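Local coordinates for protein beta-galactosidase (Marinomonas sp. ef1, PDB 6Y2K) that probably hydrolyses terminal beta-galactosyl residues from beta-galactosides, as a cold-active GH42 glycoside hydrolase that assembles into hexamers, at residues L406-Y418 with V453-L467. Residues are numbered along the deposited sequence; the frame is centred on the assembly and turned at random. Where two conformers were deposited one is given.
Sequences LPSAGKVALMFDY and VDIVPSNAPLDMYEL
Ala413, on strand 412-415, meets the Tyr465 ring in a CH-pi contact. The strand pairs in parallel with 453-456 at one margin of the mixed sheet in the trimerisation domain. It runs between 453-456 and 467-470, in the order 2-1-3 of an open alpha/beta sheet. The methyl CB of Ala413 sits over the centre of the Tyr465 ring, 3.6 Å from the centroid and 13° off the normal. Met464 CG lies over the opposite face. Gly410 O and Asp454 OD2 lie at the ring's edge, in its plane. Tyr465 OH gives a 2.5 Å hydrogen bond to Asp454 OD2, on the anti lone pair. Asp454 OD1 is met from above the carboxylate plane by Gly410 N, at 2.9 Å, and also pairs with Arg303 in a salt bridge. With an alanine in place of Asp454, Gly410 N, the Tyr465 hydroxyl and the Arg303 charge would probably all lose this shared partner. Backbone N-to-O hydrogen bonds, their donor alternating between the two strands, run from Asp454 N to Val412 O through to Phe416 N to Val456 O. On the far side of strand 412-415, Ala413 N hydrogen-bonds Leu467 O, and the side chains of Val412 and Leu467 run alongside each other on the same face. At the other end, Met415 runs extended through chi1 (-177°) and chi2, which brings SD to 3.7 Å from Ser458 CA. The bend at chi3 then turns Met415 CE to within 4.2 Å of Leu462 CD2.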
loop_
_atom_site.group_PDB
_atom_site.type_symbol
_atom_site.label_atom_id
_atom_site.label_comp_id
_atom_site.label_asym_id
_atom_site.label_seq_id
_atom_site.Cartn_x
_atom_site.Cartn_y
_atom_site.Cartn_z
ATOM N N LEU A 406 27.810 -25.167 -37.826
ATOM C CA LEU A 406 28.437 -24.137 -36.982
ATOM C C LEU A 406 28.559 -24.630 -35.539
ATOM O O LEU A 406 27.635 -25.281 -35.036
ATOM C CB LEU A 406 27.629 -22.834 -36.978
ATOM C CG LEU A 406 27.735 -21.895 -38.179
ATOM C CD1 LEU A 406 26.690 -20.795 -38.048
ATOM C CD2 LEU A 406 29.138 -21.318 -38.295
ATOM N N PRO A 407 29.687 -24.328 -34.870
ATOM C CA PRO A 407 29.825 -24.770 -33.483
ATOM C C PRO A 407 28.751 -24.162 -32.575
ATOM O O PRO A 407 28.256 -23.067 -32.848
ATOM C CB PRO A 407 31.238 -24.316 -33.082
ATOM C CG PRO A 407 31.674 -23.351 -34.123
ATOM C CD PRO A 407 30.888 -23.627 -35.362
ATOM N N SER A 408 28.364 -24.914 -31.549
ATOM C CA SER A 408 27.296 -24.513 -30.638
ATOM C C SER A 408 27.656 -24.509 -29.155
ATOM O O SER A 408 26.906 -23.943 -28.365
ATOM C CB SER A 408 26.079 -25.409 -30.872
ATOM O OG SER A 408 25.608 -25.252 -32.200
ATOM N N ALA A 409 28.787 -25.106 -28.769
ATOM C CA ALA A 409 29.119 -25.277 -27.357
ATOM C C ALA A 409 29.514 -23.960 -26.699
ATOM O O ALA A 409 30.194 -23.134 -27.308
ATOM C CB ALA A 409 30.235 -26.295 -27.185
ATOM N N GLY A 410 29.067 -23.770 -25.463
ATOM C CA GLY A 410 29.569 -22.696 -24.600
ATOM C C GLY A 410 30.826 -23.135 -23.869
ATOM O O GLY A 410 31.140 -24.328 -23.815
ATOM N N LYS A 411 31.552 -22.165 -23.319
ATOM C CA LYS A 411 32.725 -22.435 -22.480
ATOM C C LYS A 411 32.396 -22.463 -20.986
ATOM O O LYS A 411 33.284 -22.705 -20.158
ATOM C CB LYS A 411 33.813 -21.399 -22.756
ATOM C CG LYS A 411 34.179 -21.338 -24.223
ATOM C CD LYS A 411 35.517 -20.668 -24.455
ATOM C CE LYS A 411 35.857 -20.682 -25.939
ATOM N NZ LYS A 411 37.309 -20.431 -26.140
ATOM N N VAL A 412 31.134 -22.184 -20.653
ATOM C CA VAL A 412 30.607 -22.339 -19.301
ATOM C C VAL A 412 29.681 -23.545 -19.289
ATOM O O VAL A 412 28.809 -23.657 -20.152
ATOM C CB VAL A 412 29.812 -21.089 -18.856
ATOM C CG1 VAL A 412 29.227 -21.285 -17.462
ATOM C CG2 VAL A 412 30.704 -19.859 -18.896
ATOM N N ALA A 413 29.879 -24.434 -18.311
ATOM C CA ALA A 413 29.029 -25.605 -18.117
ATOM C C ALA A 413 28.279 -25.526 -16.786
ATOM O O ALA A 413 28.856 -25.158 -15.752
ATOM C CB ALA A 413 29.857 -26.880 -18.178
ATOM N N LEU A 414 26.993 -25.865 -16.837
ATOM C CA LEU A 414 26.153 -26.048 -15.657
ATOM C C LEU A 414 25.798 -27.534 -15.597
ATOM O O LEU A 414 25.205 -28.059 -16.530
ATOM C CB LEU A 414 24.894 -25.192 -15.790
ATOM C CG LEU A 414 23.891 -25.192 -14.625
ATOM C CD1 LEU A 414 23.054 -23.924 -14.662
ATOM C CD2 LEU A 414 22.980 -26.419 -14.618
ATOM N N MET A 415 26.175 -28.215 -14.520
ATOM C CA MET A 415 25.924 -29.656 -14.386
ATOM C C MET A 415 24.535 -29.931 -13.807
ATOM O O MET A 415 24.264 -29.581 -12.646
ATOM C CB MET A 415 26.989 -30.305 -13.496
ATOM C CG MET A 415 26.872 -31.820 -13.343
ATOM S SD MET A 415 28.288 -32.537 -12.484
ATOM C CE MET A 415 29.509 -32.439 -13.791
ATOM N N PHE A 416 23.679 -30.568 -14.613
ATOM C CA PHE A 416 22.334 -30.971 -14.215
ATOM C C PHE A 416 22.272 -32.496 -14.089
ATOM O O PHE A 416 22.621 -33.209 -15.029
ATOM C CB PHE A 416 21.314 -30.503 -15.254
ATOM C CG PHE A 416 19.886 -30.698 -14.830
ATOM C CD1 PHE A 416 19.230 -31.901 -15.076
ATOM C CD2 PHE A 416 19.203 -29.693 -14.154
ATOM C CE1 PHE A 416 17.918 -32.090 -14.679
ATOM C CE2 PHE A 416 17.890 -29.882 -13.743
ATOM C CZ PHE A 416 17.246 -31.081 -14.009
ATOM N N ASP A 417 21.812 -32.972 -12.933
ATOM C CA ASP A 417 21.773 -34.393 -12.609
ATOM C C ASP A 417 20.344 -34.770 -12.193
ATOM O O ASP A 417 19.864 -34.310 -11.159
ATOM C CB ASP A 417 22.769 -34.670 -11.475
ATOM C CG ASP A 417 23.059 -36.146 -11.288
ATOM O OD1 ASP A 417 23.987 -36.667 -11.944
ATOM O OD2 ASP A 417 22.371 -36.778 -10.465
ATOM N N TYR A 418 19.670 -35.600 -12.998
ATOM C CA TYR A 418 18.313 -36.057 -12.656
ATOM C C TYR A 418 18.256 -36.781 -11.301
ATOM O O TYR A 418 17.304 -36.606 -10.539
ATOM C CB TYR A 418 17.713 -36.918 -13.774
ATOM C CG TYR A 418 17.355 -36.102 -14.990
ATOM C CD1 TYR A 418 16.120 -35.458 -15.085
ATOM C CD2 TYR A 418 18.257 -35.948 -16.041
ATOM C CE1 TYR A 418 15.793 -34.691 -16.196
ATOM C CE2 TYR A 418 17.939 -35.183 -17.156
ATOM C CZ TYR A 418 16.706 -34.556 -17.226
ATOM O OH TYR A 418 16.393 -33.792 -18.326
ATOM N N VAL A 453 26.173 -21.043 -22.854
ATOM C CA VAL A 453 26.234 -22.103 -21.842
ATOM C C VAL A 453 25.966 -23.498 -22.424
ATOM O O VAL A 453 25.179 -23.644 -23.368
ATOM C CB VAL A 453 25.191 -21.797 -20.733
ATOM C CG1 VAL A 453 25.177 -22.862 -19.654
ATOM C CG2 VAL A 453 25.469 -20.432 -20.124
ATOM N N ASP A 454 26.654 -24.499 -21.871
ATOM C CA ASP A 454 26.287 -25.915 -21.997
ATOM C C ASP A 454 25.722 -26.370 -20.668
ATOM O O ASP A 454 26.216 -25.977 -19.608
ATOM C CB ASP A 454 27.503 -26.804 -22.294
ATOM C CG ASP A 454 27.874 -26.839 -23.760
ATOM O OD1 ASP A 454 27.404 -25.989 -24.538
ATOM O OD2 ASP A 454 28.635 -27.751 -24.130
ATOM N N ILE A 455 24.688 -27.198 -20.729
ATOM C CA ILE A 455 24.209 -27.926 -19.560
ATOM C C ILE A 455 24.608 -29.378 -19.781
ATOM O O ILE A 455 24.323 -29.947 -20.836
ATOM C CB ILE A 455 22.691 -27.758 -19.351
ATOM C CG1 ILE A 455 22.389 -26.283 -19.034
ATOM C CG2 ILE A 455 22.194 -28.684 -18.244
ATOM C CD1 ILE A 455 20.915 -25.955 -18.829
ATOM N N VAL A 456 25.268 -29.960 -18.786
ATOM C CA VAL A 456 25.927 -31.252 -18.941
ATOM C C VAL A 456 25.526 -32.251 -17.853
ATOM O O VAL A 456 25.196 -31.852 -16.728
ATOM C CB VAL A 456 27.471 -31.102 -18.960
ATOM C CG1 VAL A 456 27.892 -30.133 -20.049
ATOM C CG2 VAL A 456 28.020 -30.657 -17.610
ATOM N N PRO A 457 25.571 -33.558 -18.178
ATOM C CA PRO A 457 25.351 -34.577 -17.157
ATOM C C PRO A 457 26.582 -34.738 -16.288
ATOM O O PRO A 457 27.656 -34.228 -16.633
ATOM C CB PRO A 457 25.121 -35.840 -17.980
ATOM C CG PRO A 457 25.925 -35.629 -19.215
ATOM C CD PRO A 457 25.791 -34.163 -19.511
ATOM N N SER A 458 26.435 -35.466 -15.187
ATOM C CA SER A 458 27.536 -35.646 -14.245
ATOM C C SER A 458 28.676 -36.526 -14.769
ATOM O O SER A 458 29.802 -36.422 -14.277
ATOM C CB SER A 458 27.033 -36.146 -12.894
ATOM O OG SER A 458 26.329 -37.355 -13.031
ATOM N N ASN A 459 28.405 -37.353 -15.780
ATOM C CA ASN A 459 29.462 -38.145 -16.432
ATOM C C ASN A 459 30.120 -37.468 -17.649
ATOM O O ASN A 459 30.896 -38.105 -18.362
ATOM C CB ASN A 459 28.925 -39.528 -16.813
ATOM C CG ASN A 459 27.852 -39.479 -17.892
ATOM O OD1 ASN A 459 27.414 -38.409 -18.329
ATOM N ND2 ASN A 459 27.416 -40.655 -18.322
ATOM N N ALA A 460 29.821 -36.193 -17.898
ATOM C CA ALA A 460 30.370 -35.505 -19.066
ATOM C C ALA A 460 31.874 -35.248 -18.907
ATOM O O ALA A 460 32.340 -34.957 -17.795
ATOM C CB ALA A 460 29.643 -34.188 -19.298
ATOM N N PRO A 461 32.642 -35.363 -20.012
ATOM C CA PRO A 461 34.022 -34.866 -19.954
ATOM C C PRO A 461 34.035 -33.339 -19.794
ATOM O O PRO A 461 33.208 -32.652 -20.386
ATOM C CB PRO A 461 34.639 -35.306 -21.293
ATOM C CG PRO A 461 33.503 -35.673 -22.177
ATOM C CD PRO A 461 32.320 -35.996 -21.306
ATOM N N LEU A 462 34.962 -32.846 -18.983
ATOM C CA LEU A 462 34.968 -31.459 -18.525
ATOM C C LEU A 462 36.038 -30.572 -19.173
ATOM O O LEU A 462 35.990 -29.350 -19.015
ATOM C CB LEU A 462 35.160 -31.444 -17.012
ATOM C CG LEU A 462 34.184 -32.277 -16.178
ATOM C CD1 LEU A 462 34.595 -32.232 -14.711
ATOM C CD2 LEU A 462 32.755 -31.796 -16.357
ATOM N N ASP A 463 36.971 -31.170 -19.917
ATOM C CA ASP A 463 38.155 -30.454 -20.423
ATOM C C ASP A 463 37.873 -29.267 -21.358
ATOM O O ASP A 463 38.696 -28.355 -21.444
ATOM C CB ASP A 463 39.132 -31.432 -21.103
ATOM C CG ASP A 463 38.524 -32.131 -22.310
ATOM O OD1 ASP A 463 37.813 -33.141 -22.119
ATOM O OD2 ASP A 463 38.746 -31.670 -23.450
ATOM N N MET A 464 36.727 -29.271 -22.044
ATOM C CA MET A 464 36.363 -28.176 -22.945
ATOM C C MET A 464 35.713 -26.951 -22.265
ATOM O O MET A 464 35.335 -26.009 -22.969
ATOM C CB MET A 464 35.459 -28.692 -24.080
ATOM C CG MET A 464 34.043 -29.113 -23.680
ATOM S SD MET A 464 33.977 -30.649 -22.724
ATOM C CE MET A 464 34.258 -31.858 -24.023
ATOM N N TYR A 465 35.571 -26.959 -20.933
ATOM C CA TYR A 465 34.940 -25.850 -20.195
ATOM C C TYR A 465 35.929 -25.092 -19.302
ATOM O O TYR A 465 36.691 -25.693 -18.541
ATOM C CB TYR A 465 33.759 -26.374 -19.356
ATOM C CG TYR A 465 32.754 -27.132 -20.188
ATOM C CD1 TYR A 465 32.064 -26.497 -21.214
ATOM C CD2 TYR A 465 32.523 -28.497 -19.985
ATOM C CE1 TYR A 465 31.155 -27.184 -22.001
ATOM C CE2 TYR A 465 31.608 -29.193 -20.767
ATOM C CZ TYR A 465 30.929 -28.531 -21.773
ATOM O OH TYR A 465 30.033 -29.195 -22.567
ATOM N N GLU A 466 35.894 -23.765 -19.402
ATOM C CA GLU A 466 36.717 -22.880 -18.579
ATOM C C GLU A 466 36.097 -22.599 -17.213
ATOM O O GLU A 466 36.821 -22.392 -16.240
ATOM C CB GLU A 466 36.959 -21.558 -19.309
ATOM C CG GLU A 466 37.688 -21.701 -20.634
ATOM C CD GLU A 466 39.077 -22.311 -20.495
ATOM O OE1 GLU A 466 39.688 -22.291 -19.395
ATOM O OE2 GLU A 466 39.562 -22.830 -21.504
ATOM N N LEU A 467 34.767 -22.594 -17.153
ATOM C CA LEU A 467 34.013 -22.428 -15.908
ATOM C C LEU A 467 32.964 -23.531 -15.795
ATOM O O LEU A 467 32.222 -23.783 -16.740
ATOM C CB LEU A 467 33.331 -21.061 -15.902
ATOM C CG LEU A 467 32.414 -20.715 -14.726
ATOM C CD1 LEU A 467 33.175 -20.699 -13.404
ATOM C CD2 LEU A 467 31.740 -19.376 -14.982
HETATM O O HOH W 1 33.441 -25.670 -24.906
HETATM O O HOH W 2 38.953 -21.808 -24.007
HETATM O O HOH W 3 23.808 -36.769 -14.615
#